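Local coordinates for Aureochrome1 (PDB 3UE6), which senses blue light through flavin mononucleotide bound in a LOV domain of the PAS family and probably passes that signal on, at residues F48-A53 with P59-S64; C112-R117 with T122-F127; N101-G106 with V140-V145. All blocks are in the same frame, centred on the assembly; numbering follows the deposited sequence.

Contact 1. Residues F48-A53 with P59-S64; sequences FVITDA and PIVYAS. With FMN (flavin mononucleotide), chain G.
Ser64 meets Phe48 with backbone and side chain together. Its OG accepts the N-H of Phe48 at 2.8 Å and also bonds to Gln46 O, while Ser64 N donates to Phe48 O almost straight (178° at the hydrogen). With CG set between backbone N and carbonyl carbon (chi1 65°), the Phe48 ring lies against the serine, whose CB sits over one face in a CH-pi contact, 3.8 Å from the ring centroid. Phe48 CE1 then reaches the edge of the Tyr62 ring, 3.8 Å from its CE2. This is the tight, buried end of the antiparallel hairpin 48-52/60-63. Midway the register slips at a classic beta bulge: Ile50 O takes Val61 N at 2.8 Å and, weakly, Tyr62 N. Toward the turn side-chain contact thins to Asp52 CB against Val61 CG1 at 3.9 Å, although the backbone bond from Asp52 N to Pro59 O persists at 3.0 Å, and the partly exposed Val61 packs on Tyr62 of the second subunit. There Asp52 OD1 turns to Ser54, while OD2 has a long, weak ion pair with Arg65 of that subunit, whose Ile50 packs on Ile50. Val49 CG2 lies near the flavin ring and Thr51 CG2 is 3.5 Å from methyl C7M of FMN. The chemistry implies a division of labour: backbone bonds fix the register, while apolar groups serve flavin and subunit interface.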
loop_
_atom_site.group_PDB
_atom_site.type_symbol
_atom_site.label_atom_id
_atom_site.label_comp_id
_atom_site.label_asym_id
_atom_site.label_seq_id
_atom_site.Cartn_x
_atom_site.Cartn_y
_atom_site.Cartn_z
ATOM N N PHE A 48 -0.692 -7.905 4.868
ATOM C CA PHE A 48 -1.517 -6.723 4.680
ATOM C C PHE A 48 -2.618 -6.930 3.653
ATOM O O PHE A 48 -2.613 -7.902 2.897
ATOM C CB PHE A 48 -0.653 -5.520 4.290
ATOM C CG PHE A 48 0.031 -5.667 2.958
ATOM C CD1 PHE A 48 -0.598 -5.255 1.791
ATOM C CD2 PHE A 48 1.305 -6.210 2.871
ATOM C CE1 PHE A 48 0.030 -5.386 0.560
ATOM C CE2 PHE A 48 1.939 -6.342 1.644
ATOM C CZ PHE A 48 1.301 -5.929 0.487
ATOM N N VAL A 49 -3.567 -6.001 3.646
ATOM C CA VAL A 49 -4.602 -5.965 2.624
ATOM C C VAL A 49 -4.825 -4.533 2.139
ATOM O O VAL A 49 -4.410 -3.571 2.790
ATOM C CB VAL A 49 -5.937 -6.550 3.135
ATOM C CG1 VAL A 49 -5.757 -8.003 3.571
ATOM C CG2 VAL A 49 -6.469 -5.714 4.283
ATOM N N ILE A 50 -5.467 -4.404 0.984
ATOM C CA ILE A 50 -5.903 -3.108 0.483
ATOM C C ILE A 50 -7.399 -3.179 0.210
ATOM O O ILE A 50 -7.865 -4.090 -0.472
ATOM C CB ILE A 50 -5.215 -2.736 -0.839
ATOM C CG1 ILE A 50 -3.698 -2.907 -0.744
ATOM C CG2 ILE A 50 -5.565 -1.303 -1.224
ATOM C CD1 ILE A 50 -2.995 -1.772 -0.037
ATOM N N THR A 51 -8.150 -2.224 0.743
ATOM C CA THR A 51 -9.581 -2.151 0.472
ATOM C C THR A 51 -9.901 -0.951 -0.405
ATOM O O THR A 51 -9.141 0.016 -0.446
ATOM C CB THR A 51 -10.394 -2.064 1.769
ATOM O OG1 THR A 51 -10.142 -0.805 2.404
ATOM C CG2 THR A 51 -10.019 -3.197 2.705
ATOM N N ASP A 52 -11.026 -1.025 -1.105
ATOM C CA ASP A 52 -11.501 0.084 -1.918
ATOM C C ASP A 52 -12.685 0.747 -1.228
ATOM O O ASP A 52 -13.774 0.174 -1.162
ATOM C CB ASP A 52 -11.912 -0.411 -3.304
ATOM C CG ASP A 52 -12.086 0.717 -4.299
ATOM O OD1 ASP A 52 -12.453 1.836 -3.880
ATOM O OD2 ASP A 52 -11.849 0.480 -5.503
ATOM N N ALA A 53 -12.472 1.954 -0.713
ATOM C CA ALA A 53 -13.515 2.652 0.030
ATOM C C ALA A 53 -14.663 3.143 -0.857
ATOM O O ALA A 53 -15.776 3.350 -0.376
ATOM C CB ALA A 53 -12.918 3.812 0.817
ATOM N N PRO A 59 -14.607 -3.276 0.341
ATOM C CA PRO A 59 -14.164 -4.654 0.090
ATOM C C PRO A 59 -12.671 -4.765 -0.202
ATOM O O PRO A 59 -12.051 -3.793 -0.642
ATOM C CB PRO A 59 -14.957 -5.046 -1.154
ATOM C CG PRO A 59 -15.127 -3.758 -1.892
ATOM C CD PRO A 59 -15.247 -2.676 -0.844
ATOM N N ILE A 60 -12.112 -5.950 0.043
ATOM C CA ILE A 60 -10.708 -6.230 -0.234
ATOM C C ILE A 60 -10.460 -6.300 -1.733
ATOM O O ILE A 60 -11.219 -6.937 -2.467
ATOM C CB ILE A 60 -10.276 -7.578 0.368
ATOM C CG1 ILE A 60 -10.381 -7.555 1.893
ATOM C CG2 ILE A 60 -8.860 -7.932 -0.069
ATOM C CD1 ILE A 60 -10.011 -8.877 2.537
ATOM N N VAL A 61 -9.384 -5.666 -2.187
ATOM C CA VAL A 61 -9.053 -5.678 -3.607
ATOM C C VAL A 61 -7.626 -6.174 -3.855
ATOM O O VAL A 61 -7.238 -6.435 -4.994
ATOM C CB VAL A 61 -9.286 -4.304 -4.260
ATOM C CG1 VAL A 61 -10.780 -4.032 -4.374
ATOM C CG2 VAL A 61 -8.601 -3.202 -3.459
ATOM N N TYR A 62 -6.854 -6.298 -2.782
ATOM C CA TYR A 62 -5.592 -7.026 -2.828
ATOM C C TYR A 62 -5.244 -7.580 -1.448
ATOM O O TYR A 62 -5.555 -6.965 -0.430
ATOM C CB TYR A 62 -4.449 -6.162 -3.373
ATOM C CG TYR A 62 -3.134 -6.915 -3.416
ATOM C CD1 TYR A 62 -2.750 -7.624 -4.547
ATOM C CD2 TYR A 62 -2.292 -6.941 -2.312
ATOM C CE1 TYR A 62 -1.559 -8.329 -4.581
ATOM C CE2 TYR A 62 -1.102 -7.640 -2.334
ATOM C CZ TYR A 62 -0.737 -8.331 -3.471
ATOM O OH TYR A 62 0.450 -9.027 -3.492
ATOM N N ALA A 63 -4.601 -8.745 -1.423
ATOM C CA ALA A 63 -4.152 -9.352 -0.172
ATOM C C ALA A 63 -2.794 -10.029 -0.360
ATOM O O ALA A 63 -2.593 -10.782 -1.317
ATOM C CB ALA A 63 -5.184 -10.347 0.338
ATOM N N SER A 64 -1.862 -9.751 0.549
ATOM C CA SER A 64 -0.507 -10.286 0.440
ATOM C C SER A 64 -0.492 -11.779 0.738
ATOM O O SER A 64 -1.370 -12.284 1.437
ATOM C CB SER A 64 0.447 -9.543 1.375
ATOM O OG SER A 64 -0.001 -9.581 2.715
HETATM N N1 FMN G . -11.235 -6.409 11.384
HETATM C C2 FMN G . -10.719 -7.525 12.009
HETATM O O2 FMN G . -11.342 -8.058 12.931
HETATM N N3 FMN G . -9.507 -8.041 11.603
HETATM C C4 FMN G . -8.808 -7.451 10.574
HETATM O O4 FMN G . -7.731 -7.912 10.211
HETATM C C4A FMN G . -9.328 -6.329 9.941
HETATM N N5 FMN G . -8.642 -5.721 8.903
HETATM C C5A FMN G . -9.165 -4.605 8.284
HETATM C C6 FMN G . -8.468 -4.003 7.246
HETATM C C7 FMN G . -8.982 -2.877 6.613
HETATM C C7M FMN G . -8.221 -2.231 5.488
HETATM C C8 FMN G . -10.202 -2.355 7.024
HETATM C C8M FMN G . -10.753 -1.141 6.339
HETATM C C9 FMN G . -10.901 -2.958 8.066
HETATM C C9A FMN G . -10.384 -4.086 8.700
HETATM N N10 FMN G . -11.074 -4.707 9.730
HETATM C C10 FMN G . -10.545 -5.811 10.354
HETATM C "C1'" FMN G . -12.381 -4.175 10.233
HETATM C "C2'" FMN G . -13.604 -4.689 9.492
HETATM O "O2'" FMN G . -13.364 -4.700 8.107
HETATM C "C3'" FMN G . -14.783 -3.778 9.820
HETATM O "O3'" FMN G . -14.516 -2.454 9.412
HETATM C "C4'" FMN G . -15.058 -3.814 11.320
HETATM O "O4'" FMN G . -15.424 -5.124 11.684
HETATM C "C5'" FMN G . -16.168 -2.859 11.749
HETATM O "O5'" FMN G . -17.200 -2.847 10.788
HETATM P P FMN G . -18.592 -3.624 11.024
HETATM O O1P FMN G . -18.287 -5.102 11.104
HETATM O O2P FMN G . -19.526 -3.374 9.868
HETATM O O3P FMN G . -19.256 -3.174 12.302
#

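Contact 2. Residues C112-R117 with T122-F127; sequences CLLNYR and TFWNLF. With FMN (flavin mononucleotide), chain G.
Asn115, with CG anti to its carbonyl carbon (chi1 -81°), and Asn125, with CG opposite its backbone N (chi1 -177°), swing their amides together at the pyrimidine end of the flavin. Asn125 ND2 donates to Asn115 OD1 at 2.9 Å. The oxygen lies in the amide plane of Asn125, yet the donor stands above the Asn115 carbonyl plane, the two amides being turned 70° apart. The same OD1 accepts FMN N3 at 3.0 Å in an almost straight bond, and Asn115 ND2 adds a weak one to FMN O2. Asn125 OD1 accepts Ser147 N, which fixes the amide whose ND2 also lies near FMN O4. Beside this pair Leu113 CD2 comes to 3.5 Å from FMN O2, and Phe127 lays one ring face against the flavin near C4A. Backbone bonds join the hydrogen-bonded pairs Leu113/Asn125 and Asn115/Phe123. On the other face of this antiparallel hairpin the contact is apolar. Leu114 CD1 sits over the five-membered ring of Trp124, 3.7 Å from its centroid, and Cys112 SG approaches Trp124 CE3 obliquely at 3.9 Å. Farther along, Thr122 CG2 rests on one face of the Tyr116 ring. The indole also packs on Ala154 and Val158 of helix 151-161, so an alanine in place of Trp124 would probably open a gap between hairpin and helix and leave Leu114 CD1 without its aromatic face. Polar amides on one side thus match the hydrogen-bonding edge of the flavin, while on the face of Leu114 and Trp124 the indole receives the C-terminal helix.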
loop_
_atom_site.group_PDB
_atom_site.type_symbol
_atom_site.label_atom_id
_atom_site.label_comp_id
_atom_site.label_asym_id
_atom_site.label_seq_id
_atom_site.Cartn_x
_atom_site.Cartn_y
_atom_site.Cartn_z
ATOM N N CYS A 112 -5.946 -4.625 19.206
ATOM C CA CYS A 112 -5.642 -6.031 19.402
ATOM C C CYS A 112 -6.922 -6.800 19.743
ATOM O O CYS A 112 -7.537 -6.571 20.787
ATOM C CB CYS A 112 -4.592 -6.204 20.501
ATOM S SG CYS A 112 -4.025 -7.909 20.719
ATOM N N LEU A 113 -7.321 -7.700 18.849
ATOM C CA LEU A 113 -8.526 -8.503 19.045
ATOM C C LEU A 113 -8.342 -9.956 18.600
ATOM O O LEU A 113 -7.442 -10.269 17.814
ATOM C CB LEU A 113 -9.736 -7.880 18.335
ATOM C CG LEU A 113 -9.617 -7.270 16.933
ATOM C CD1 LEU A 113 -8.637 -8.008 16.036
ATOM C CD2 LEU A 113 -10.990 -7.201 16.280
ATOM N N LEU A 114 -9.204 -10.834 19.108
ATOM C CA LEU A 114 -9.209 -12.233 18.704
ATOM C C LEU A 114 -9.782 -12.390 17.299
ATOM O O LEU A 114 -10.921 -12.000 17.036
ATOM C CB LEU A 114 -10.046 -13.059 19.678
ATOM C CG LEU A 114 -9.817 -14.569 19.620
ATOM C CD1 LEU A 114 -8.387 -14.874 20.017
ATOM C CD2 LEU A 114 -10.804 -15.298 20.525
ATOM N N ASN A 115 -8.987 -12.962 16.400
ATOM C CA ASN A 115 -9.452 -13.280 15.053
ATOM C C ASN A 115 -9.466 -14.783 14.779
ATOM O O ASN A 115 -8.853 -15.567 15.505
ATOM C CB ASN A 115 -8.608 -12.564 13.993
ATOM C CG ASN A 115 -9.025 -11.126 13.784
ATOM O OD1 ASN A 115 -8.382 -10.391 13.030
ATOM N ND2 ASN A 115 -10.102 -10.712 14.451
ATOM N N TYR A 116 -10.150 -15.164 13.706
ATOM C CA TYR A 116 -10.380 -16.562 13.380
ATOM C C TYR A 116 -9.830 -16.917 12.011
ATOM O O TYR A 116 -9.996 -16.167 11.049
ATOM C CB TYR A 116 -11.878 -16.866 13.415
ATOM C CG TYR A 116 -12.480 -16.871 14.800
ATOM C CD1 TYR A 116 -12.547 -15.707 15.556
ATOM C CD2 TYR A 116 -12.995 -18.041 15.348
ATOM C CE1 TYR A 116 -13.100 -15.712 16.823
ATOM C CE2 TYR A 116 -13.553 -18.052 16.612
ATOM C CZ TYR A 116 -13.604 -16.887 17.344
ATOM O OH TYR A 116 -14.161 -16.899 18.602
ATOM N N ARG A 117 -9.181 -18.073 11.932
ATOM C CA ARG A 117 -8.680 -18.580 10.666
ATOM C C ARG A 117 -9.774 -19.373 9.955
ATOM O O ARG A 117 -10.766 -19.769 10.568
ATOM C CB ARG A 117 -7.452 -19.457 10.890
ATOM C CG ARG A 117 -6.232 -18.725 11.408
ATOM C CD ARG A 117 -5.032 -19.658 11.386
ATOM N NE ARG A 117 -3.853 -19.079 12.017
ATOM C CZ ARG A 117 -3.582 -19.170 13.313
ATOM N NH1 ARG A 117 -4.408 -19.816 14.121
ATOM N NH2 ARG A 117 -2.486 -18.612 13.802
ATOM N N THR A 122 -8.030 -19.804 16.434
ATOM C CA THR A 122 -7.955 -18.390 16.767
ATOM C C THR A 122 -6.535 -17.913 17.023
ATOM O O THR A 122 -5.629 -18.704 17.286
ATOM C CB THR A 122 -8.807 -18.051 18.004
ATOM O OG1 THR A 122 -8.219 -18.640 19.169
ATOM C CG2 THR A 122 -10.224 -18.556 17.829
ATOM N N PHE A 123 -6.358 -16.600 16.946
ATOM C CA PHE A 123 -5.094 -15.964 17.274
ATOM C C PHE A 123 -5.371 -14.509 17.617
ATOM O O PHE A 123 -6.329 -13.924 17.111
ATOM C CB PHE A 123 -4.119 -16.068 16.097
ATOM C CG PHE A 123 -4.477 -15.197 14.924
ATOM C CD1 PHE A 123 -5.461 -15.583 14.027
ATOM C CD2 PHE A 123 -3.820 -13.997 14.711
ATOM C CE1 PHE A 123 -5.787 -14.780 12.945
ATOM C CE2 PHE A 123 -4.139 -13.193 13.632
ATOM C CZ PHE A 123 -5.125 -13.586 12.748
ATOM N N TRP A 124 -4.554 -13.924 18.487
ATOM C CA TRP A 124 -4.709 -12.509 18.801
ATOM C C TRP A 124 -4.036 -11.643 17.747
ATOM O O TRP A 124 -2.883 -11.874 17.381
ATOM C CB TRP A 124 -4.191 -12.187 20.199
ATOM C CG TRP A 124 -5.136 -12.628 21.247
ATOM C CD1 TRP A 124 -5.167 -13.848 21.857
ATOM C CD2 TRP A 124 -6.217 -11.883 21.802
ATOM N NE1 TRP A 124 -6.192 -13.905 22.769
ATOM C CE2 TRP A 124 -6.863 -12.695 22.751
ATOM C CE3 TRP A 124 -6.711 -10.585 21.597
ATOM C CZ2 TRP A 124 -7.958 -12.278 23.493
ATOM C CZ3 TRP A 124 -7.804 -10.166 22.333
ATOM C CH2 TRP A 124 -8.413 -11.006 23.265
ATOM N N ASN A 125 -4.772 -10.649 17.260
ATOM C CA ASN A 125 -4.321 -9.827 16.145
ATOM C C ASN A 125 -4.110 -8.364 16.519
ATOM O O ASN A 125 -5.075 -7.647 16.776
ATOM C CB ASN A 125 -5.334 -9.929 14.997
ATOM C CG ASN A 125 -4.904 -9.167 13.762
ATOM O OD1 ASN A 125 -3.778 -8.684 13.681
ATOM N ND2 ASN A 125 -5.798 -9.069 12.784
ATOM N N LEU A 126 -2.850 -7.929 16.570
ATOM C CA LEU A 126 -2.537 -6.497 16.654
ATOM C C LEU A 126 -2.646 -5.917 15.255
ATOM O O LEU A 126 -1.772 -6.105 14.407
ATOM C CB LEU A 126 -1.141 -6.226 17.220
ATOM C CG LEU A 126 -0.750 -4.737 17.286
ATOM C CD1 LEU A 126 -1.872 -3.895 17.891
ATOM C CD2 LEU A 126 0.555 -4.513 18.046
ATOM N N PHE A 127 -3.736 -5.211 15.020
ATOM C CA PHE A 127 -4.118 -4.856 13.675
ATOM C C PHE A 127 -4.133 -3.327 13.499
ATOM O O PHE A 127 -4.749 -2.611 14.283
ATOM C CB PHE A 127 -5.468 -5.513 13.379
ATOM C CG PHE A 127 -6.372 -4.695 12.530
ATOM C CD1 PHE A 127 -6.115 -4.538 11.182
ATOM C CD2 PHE A 127 -7.505 -4.115 13.069
ATOM C CE1 PHE A 127 -6.956 -3.792 10.390
ATOM C CE2 PHE A 127 -8.353 -3.373 12.282
ATOM C CZ PHE A 127 -8.079 -3.210 10.940
HETATM N N1 FMN G . -11.235 -6.409 11.384
HETATM C C2 FMN G . -10.719 -7.525 12.009
HETATM O O2 FMN G . -11.342 -8.058 12.931
HETATM N N3 FMN G . -9.507 -8.041 11.603
HETATM C C4 FMN G . -8.808 -7.451 10.574
HETATM O O4 FMN G . -7.731 -7.912 10.211
HETATM C C4A FMN G . -9.328 -6.329 9.941
HETATM N N5 FMN G . -8.642 -5.721 8.903
HETATM C C5A FMN G . -9.165 -4.605 8.284
HETATM C C6 FMN G . -8.468 -4.003 7.246
HETATM C C7 FMN G . -8.982 -2.877 6.613
HETATM C C7M FMN G . -8.221 -2.231 5.488
HETATM C C8 FMN G . -10.202 -2.355 7.024
HETATM C C8M FMN G . -10.753 -1.141 6.339
HETATM C C9 FMN G . -10.901 -2.958 8.066
HETATM C C9A FMN G . -10.384 -4.086 8.700
HETATM N N10 FMN G . -11.074 -4.707 9.730
HETATM C C10 FMN G . -10.545 -5.811 10.354
HETATM C "C1'" FMN G . -12.381 -4.175 10.233
HETATM C "C2'" FMN G . -13.604 -4.689 9.492
HETATM O "O2'" FMN G . -13.364 -4.700 8.107
HETATM C "C3'" FMN G . -14.783 -3.778 9.820
HETATM O "O3'" FMN G . -14.516 -2.454 9.412
HETATM C "C4'" FMN G . -15.058 -3.814 11.320
HETATM O "O4'" FMN G . -15.424 -5.124 11.684
HETATM C "C5'" FMN G . -16.168 -2.859 11.749
HETATM O "O5'" FMN G . -17.200 -2.847 10.788
HETATM P P FMN G . -18.592 -3.624 11.024
HETATM O O1P FMN G . -18.287 -5.102 11.104
HETATM O O2P FMN G . -19.526 -3.374 9.868
HETATM O O3P FMN G . -19.256 -3.174 12.302
#

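Contact 3. Residues N101-G106 with V140-V145; sequences NAITKG and VNYVGV. With FMN (flavin mononucleotide), chain G.
Tyr142 reaches from the central sheet of the PAS fold to Ile103 near the end of helix 93-105, beside the pocket in which the flavin lies between helix and strands. The first shell is small, burying 108 Å² in all. Tyr142 OH donates a weak hydrogen bond to Ile103 O at 3.2 Å, and Ile103 CG2 packs against the same end of the phenol, 4.0 Å from Tyr142 CZ. The two side chains run across each other, the methyl approaching the ring obliquely. Both residues also touch the cofactor. The extended branch of Ile103 (chi2 180°) carries CD1 to 3.7 Å from FMN C8M and close to the ribityl O3', while Tyr142 CB lies 3.7 Å from FMN C7M. The methyl-bearing end of the flavin is therefore met from both the helix and the strand.

One step out, the backbone sets both partners. Ile103 O serves a second donor, Gly106 N at 3.2 Å, in the Schellman motif that ends the helix; the positive phi of Gly106 (79°) turns the chain away there. The acceptor of the tyrosine hydroxyl is thus part of the helix terminus. On the sheet side, Tyr142 is paired through its backbone with Thr51 and leans on Val129, Ala53 and Asn58. Its neighbour Asn141 bonds through ND2 to Thr51 O, and with Val140 faces Leu132 in a classic beta bulge. Farther along the strand Gly144 passes the C6/C7M edge of the flavin: its N is 3.5 Å from FMN C7M, and its CA is 3.8 Å from FMN C6.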
loop_
_atom_site.group_PDB
_atom_site.type_symbol
_atom_site.label_atom_id
_atom_site.label_comp_id
_atom_site.label_asym_id
_atom_site.label_seq_id
_atom_site.Cartn_x
_atom_site.Cartn_y
_atom_site.Cartn_z
ATOM N N ASN A 101 -15.488 2.847 14.605
ATOM C CA ASN A 101 -15.476 4.266 14.921
ATOM C C ASN A 101 -14.282 5.012 14.314
ATOM O O ASN A 101 -14.437 6.093 13.738
ATOM C CB ASN A 101 -15.544 4.464 16.434
ATOM C CG ASN A 101 -14.940 5.775 16.873
ATOM O OD1 ASN A 101 -15.604 6.810 16.876
ATOM N ND2 ASN A 101 -13.667 5.738 17.256
ATOM N N ALA A 102 -13.095 4.428 14.445
ATOM C CA ALA A 102 -11.885 4.995 13.862
ATOM C C ALA A 102 -12.041 5.180 12.361
ATOM O O ALA A 102 -11.642 6.204 11.800
ATOM C CB ALA A 102 -10.693 4.089 14.152
ATOM N N ILE A 103 -12.624 4.176 11.716
ATOM C CA ILE A 103 -12.831 4.215 10.275
ATOM C C ILE A 103 -13.808 5.313 9.852
ATOM O O ILE A 103 -13.543 6.050 8.902
ATOM C CB ILE A 103 -13.290 2.849 9.742
ATOM C CG1 ILE A 103 -12.102 1.885 9.694
ATOM C CG2 ILE A 103 -13.923 2.986 8.374
ATOM C CD1 ILE A 103 -12.447 0.502 9.190
ATOM N N THR A 104 -14.931 5.434 10.557
ATOM C CA THR A 104 -15.920 6.445 10.195
ATOM C C THR A 104 -15.341 7.853 10.334
ATOM O O THR A 104 -15.688 8.749 9.566
ATOM C CB THR A 104 -17.230 6.343 11.019
ATOM O OG1 THR A 104 -17.308 7.432 11.949
ATOM C CG2 THR A 104 -17.305 5.035 11.769
ATOM N N LYS A 105 -14.453 8.037 11.309
ATOM C CA LYS A 105 -13.892 9.354 11.604
ATOM C C LYS A 105 -12.615 9.667 10.823
ATOM O O LYS A 105 -12.106 10.785 10.879
ATOM C CB LYS A 105 -13.639 9.520 13.107
ATOM C CG LYS A 105 -14.898 9.673 13.953
ATOM C CD LYS A 105 -14.547 10.104 15.373
ATOM C CE LYS A 105 -15.622 9.718 16.382
ATOM N NZ LYS A 105 -16.940 10.355 16.115
ATOM N N GLY A 106 -12.092 8.678 10.108
ATOM C CA GLY A 106 -10.956 8.898 9.233
ATOM C C GLY A 106 -9.598 8.960 9.908
ATOM O O GLY A 106 -8.607 9.328 9.286
ATOM N N VAL A 140 -9.963 7.131 -0.084
ATOM C CA VAL A 140 -10.235 6.404 -1.310
ATOM C C VAL A 140 -9.831 4.934 -1.197
ATOM O O VAL A 140 -10.401 4.067 -1.864
ATOM C CB VAL A 140 -9.526 7.078 -2.508
ATOM C CG1 VAL A 140 -8.199 6.398 -2.800
ATOM C CG2 VAL A 140 -10.426 7.063 -3.731
ATOM N N ASN A 141 -8.853 4.665 -0.338
ATOM C CA ASN A 141 -8.389 3.311 -0.071
ATOM C C ASN A 141 -8.025 3.155 1.391
ATOM O O ASN A 141 -7.771 4.138 2.088
ATOM C CB ASN A 141 -7.147 2.986 -0.901
ATOM C CG ASN A 141 -7.460 2.724 -2.354
ATOM O OD1 ASN A 141 -7.068 3.494 -3.229
ATOM N ND2 ASN A 141 -8.148 1.620 -2.625
ATOM N N TYR A 142 -7.980 1.911 1.850
ATOM C CA TYR A 142 -7.474 1.612 3.179
ATOM C C TYR A 142 -6.398 0.546 3.076
ATOM O O TYR A 142 -6.482 -0.347 2.233
ATOM C CB TYR A 142 -8.600 1.121 4.091
ATOM C CG TYR A 142 -9.479 2.207 4.679
ATOM C CD1 TYR A 142 -9.135 2.835 5.870
ATOM C CD2 TYR A 142 -10.659 2.587 4.057
ATOM C CE1 TYR A 142 -9.936 3.820 6.420
ATOM C CE2 TYR A 142 -11.471 3.571 4.598
ATOM C CZ TYR A 142 -11.104 4.188 5.780
ATOM O OH TYR A 142 -11.901 5.172 6.328
ATOM N N VAL A 143 -5.382 0.646 3.923
ATOM C CA VAL A 143 -4.403 -0.422 4.048
ATOM C C VAL A 143 -4.494 -1.022 5.451
ATOM O O VAL A 143 -4.410 -0.308 6.448
ATOM C CB VAL A 143 -2.966 0.067 3.738
ATOM C CG1 VAL A 143 -2.621 1.312 4.550
ATOM C CG2 VAL A 143 -1.952 -1.046 3.980
ATOM N N GLY A 144 -4.712 -2.331 5.521
ATOM C CA GLY A 144 -4.788 -3.023 6.796
ATOM C C GLY A 144 -3.546 -3.861 7.023
ATOM O O GLY A 144 -3.065 -4.526 6.108
ATOM N N VAL A 145 -3.019 -3.829 8.242
ATOM C CA VAL A 145 -1.839 -4.617 8.580
ATOM C C VAL A 145 -2.120 -5.533 9.766
ATOM O O VAL A 145 -2.457 -5.069 10.856
ATOM C CB VAL A 145 -0.631 -3.723 8.907
ATOM C CG1 VAL A 145 0.558 -4.578 9.314
ATOM C CG2 VAL A 145 -0.283 -2.848 7.715
HETATM N N1 FMN G . -11.235 -6.409 11.384
HETATM C C2 FMN G . -10.719 -7.525 12.009
HETATM O O2 FMN G . -11.342 -8.058 12.931
HETATM N N3 FMN G . -9.507 -8.041 11.603
HETATM C C4 FMN G . -8.808 -7.451 10.574
HETATM O O4 FMN G . -7.731 -7.912 10.211
HETATM C C4A FMN G . -9.328 -6.329 9.941
HETATM N N5 FMN G . -8.642 -5.721 8.903
HETATM C C5A FMN G . -9.165 -4.605 8.284
HETATM C C6 FMN G . -8.468 -4.003 7.246
HETATM C C7 FMN G . -8.982 -2.877 6.613
HETATM C C7M FMN G . -8.221 -2.231 5.488
HETATM C C8 FMN G . -10.202 -2.355 7.024
HETATM C C8M FMN G . -10.753 -1.141 6.339
HETATM C C9 FMN G . -10.901 -2.958 8.066
HETATM C C9A FMN G . -10.384 -4.086 8.700
HETATM N N10 FMN G . -11.074 -4.707 9.730
HETATM C C10 FMN G . -10.545 -5.811 10.354
HETATM C "C1'" FMN G . -12.381 -4.175 10.233
HETATM C "C2'" FMN G . -13.604 -4.689 9.492
HETATM O "O2'" FMN G . -13.364 -4.700 8.107
HETATM C "C3'" FMN G . -14.783 -3.778 9.820
HETATM O "O3'" FMN G . -14.516 -2.454 9.412
HETATM C "C4'" FMN G . -15.058 -3.814 11.320
HETATM O "O4'" FMN G . -15.424 -5.124 11.684
HETATM C "C5'" FMN G . -16.168 -2.859 11.749
HETATM O "O5'" FMN G . -17.200 -2.847 10.788
HETATM P P FMN G . -18.592 -3.624 11.024
HETATM O O1P FMN G . -18.287 -5.102 11.104
HETATM O O2P FMN G . -19.526 -3.374 9.868
HETATM O O3P FMN G . -19.256 -3.174 12.302
#

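Overall arrangement
All three contacts touch the flavin: contacts 1 and 3 share its methyl-bearing end, and contact 2 meets the pyrimidine end. Contact 1 is the buried one, a hairpin at one side of the sheet that also faces the second subunit. Contact 2, partly buried, is the hairpin across the chain's centre, about 18 Å away between centres, where no other chain of the assembly reaches; its polar amides contrast with the methyl groups that contact 1 offers. Contact 3 is much sparser and joins helix to sheet rather than strand to strand. Strand 139-145 ties the set together, bonding to strand 48-52 of contact 1 and lying next to strand 122-133 of contact 2.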